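Local coordinates for protein Non-reducing end alpha-L-arabinofuranosidase BoGH43B (Bacteroides ovatus, PDB 5JOZ) that removes terminal non-reducing alpha-L-arabinofuranosyl residues from xyloglucan side chains, converting S units to X units during xyloglucan breakdown, at residues A[397-402]-A[445-450]. Numbering follows the deposited sequence.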
# COMPACT_ATOMS: atom_id res chain seq x y z
N ASN A 397 -2.95 -14.61 9.76
CA ASN A 397 -4.31 -14.11 9.95
C ASN A 397 -5.01 -13.90 8.61
O ASN A 397 -4.69 -12.97 7.86
CB ASN A 397 -4.29 -12.83 10.77
CG ASN A 397 -3.91 -13.08 12.24
OD1 ASN A 397 -4.77 -13.36 13.09
ND2 ASN A 397 -2.63 -12.95 12.54
N HIS A 398 -5.94 -14.79 8.30
CA HIS A 398 -6.60 -14.81 7.00
C HIS A 398 -7.80 -15.73 7.01
O HIS A 398 -7.78 -16.77 7.68
CB HIS A 398 -5.63 -15.29 5.91
CG HIS A 398 -5.00 -16.63 6.20
ND1 HIS A 398 -5.55 -17.81 5.75
CD2 HIS A 398 -3.89 -16.96 6.89
CE1 HIS A 398 -4.79 -18.82 6.14
NE2 HIS A 398 -3.78 -18.34 6.83
N TYR A 399 -8.83 -15.36 6.25
CA TYR A 399 -10.05 -16.17 6.11
C TYR A 399 -10.06 -16.78 4.73
O TYR A 399 -9.95 -16.06 3.74
CB TYR A 399 -11.29 -15.31 6.29
CG TYR A 399 -11.36 -14.53 7.59
CD1 TYR A 399 -11.06 -15.13 8.81
CD2 TYR A 399 -11.74 -13.18 7.60
CE1 TYR A 399 -11.14 -14.43 10.00
CE2 TYR A 399 -11.82 -12.46 8.78
CZ TYR A 399 -11.53 -13.09 9.98
OH TYR A 399 -11.62 -12.39 11.16
N ASP A 400 -10.23 -18.10 4.65
CA ASP A 400 -10.09 -18.84 3.40
C ASP A 400 -11.42 -19.42 2.92
O ASP A 400 -11.95 -20.33 3.54
CB ASP A 400 -9.10 -19.99 3.60
CG ASP A 400 -7.69 -19.53 3.90
OD1 ASP A 400 -7.37 -18.32 3.73
OD2 ASP A 400 -6.87 -20.38 4.29
N LEU A 401 -11.93 -18.91 1.80
CA LEU A 401 -13.14 -19.46 1.20
C LEU A 401 -12.72 -20.37 0.04
O LEU A 401 -12.55 -19.90 -1.09
CB LEU A 401 -14.08 -18.35 0.75
CG LEU A 401 -15.34 -18.78 -0.01
CD1 LEU A 401 -16.18 -19.73 0.82
CD2 LEU A 401 -16.13 -17.57 -0.45
N LEU A 402 -12.55 -21.66 0.33
CA LEU A 402 -11.91 -22.60 -0.60
C LEU A 402 -12.77 -23.78 -1.00
O LEU A 402 -13.64 -24.22 -0.25
CB LEU A 402 -10.62 -23.14 0.02
CG LEU A 402 -9.65 -22.10 0.58
CD1 LEU A 402 -8.47 -22.77 1.26
CD2 LEU A 402 -9.17 -21.14 -0.50
N THR A 445 -17.93 -4.10 9.92
CA THR A 445 -17.71 -5.07 10.99
C THR A 445 -17.57 -6.52 10.52
O THR A 445 -16.87 -7.30 11.16
CB THR A 445 -18.89 -5.01 12.00
OG1 THR A 445 -20.11 -5.28 11.32
CG2 THR A 445 -18.98 -3.63 12.67
N THR A 446 -18.25 -6.90 9.44
CA THR A 446 -18.42 -8.33 9.11
C THR A 446 -18.14 -8.66 7.65
O THR A 446 -18.56 -7.93 6.74
CB THR A 446 -19.83 -8.85 9.47
OG1 THR A 446 -20.81 -8.10 8.75
CG2 THR A 446 -20.10 -8.69 10.97
N TYR A 447 -17.43 -9.77 7.45
CA TYR A 447 -17.33 -10.42 6.16
C TYR A 447 -18.32 -11.55 6.18
O TYR A 447 -18.39 -12.27 7.19
CB TYR A 447 -15.95 -11.03 5.97
CG TYR A 447 -14.83 -10.04 5.87
CD1 TYR A 447 -14.65 -9.28 4.72
CD2 TYR A 447 -13.91 -9.90 6.90
CE1 TYR A 447 -13.60 -8.39 4.60
CE2 TYR A 447 -12.85 -9.01 6.79
CZ TYR A 447 -12.71 -8.25 5.64
OH TYR A 447 -11.67 -7.36 5.53
N THR A 448 -19.08 -11.69 5.10
CA THR A 448 -19.99 -12.82 4.92
C THR A 448 -19.56 -13.59 3.66
O THR A 448 -19.25 -12.98 2.64
CB THR A 448 -21.45 -12.36 4.82
OG1 THR A 448 -21.76 -11.59 5.98
CG2 THR A 448 -22.42 -13.56 4.75
N PHE A 449 -19.52 -14.92 3.78
CA PHE A 449 -18.98 -15.82 2.76
C PHE A 449 -20.10 -16.69 2.16
O PHE A 449 -20.82 -17.36 2.91
CB PHE A 449 -17.92 -16.72 3.39
CG PHE A 449 -16.79 -15.97 4.01
CD1 PHE A 449 -16.84 -15.56 5.34
CD2 PHE A 449 -15.66 -15.64 3.25
CE1 PHE A 449 -15.78 -14.85 5.91
CE2 PHE A 449 -14.60 -14.94 3.81
CZ PHE A 449 -14.66 -14.54 5.14
N GLU A 450 -20.22 -16.68 0.82
CA GLU A 450 -21.34 -17.29 0.10
C GLU A 450 -20.85 -18.11 -1.11
O GLU A 450 -19.80 -17.81 -1.68
CB GLU A 450 -22.33 -16.22 -0.40
CG GLU A 450 -22.84 -15.24 0.68
CD GLU A 450 -22.08 -13.90 0.77
OE1 GLU A 450 -20.95 -13.76 0.24
OE2 GLU A 450 -22.64 -12.95 1.39
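Strands 397-402 and 446-450 face each other across the core of the C-terminal concanavalin A-like beta-sandwich; their axes approach to 8.8 Å and run nearly parallel, 16° apart. No hydrogen bond links them; the contact is carried by the carbon atoms of Tyr399, Leu401, Tyr447 and Phe449, alternate residues that point across the sandwich. Packing is closest where the tip of the Phe449 ring reaches the root of Tyr399, CZ of Phe449 lying 3.6 Å from CB of Tyr399. These two aromatic side chains cross at about a right angle. Phe449 also runs alongside Leu401 in the opposite sense, its CD2 4.0 Å from Leu401 CB. With CG anti to the backbone N (chi1 175°), Leu401 extends across the gap until its CD2 lies 3.9 Å from the carbonyl O of Glu450. Tyr447 makes a smaller contact: CD2 of Tyr447 lies at the edge of the Tyr399 ring, 3.8 Å from Tyr399 CE2. Both tyrosine hydroxyls are hydrogen-bonded beyond this pair, Tyr399 to the carbonyl O of Ser464 and Tyr447 to Gln365. On the looser, partly exposed side of strand 446-450, Thr446 and Thr448 make no contact with strand 397-402, and Glu450 turns its carboxylate to Thr441. Strand 397-406 is flanked in its own sheet by strands 389-392 and 409-418, which add Val391 and Ile414 against Phe449, while in the opposing sheet strand 456-464, next to 446-453, brings Leu460 against Leu401 and Ala463 against Tyr399.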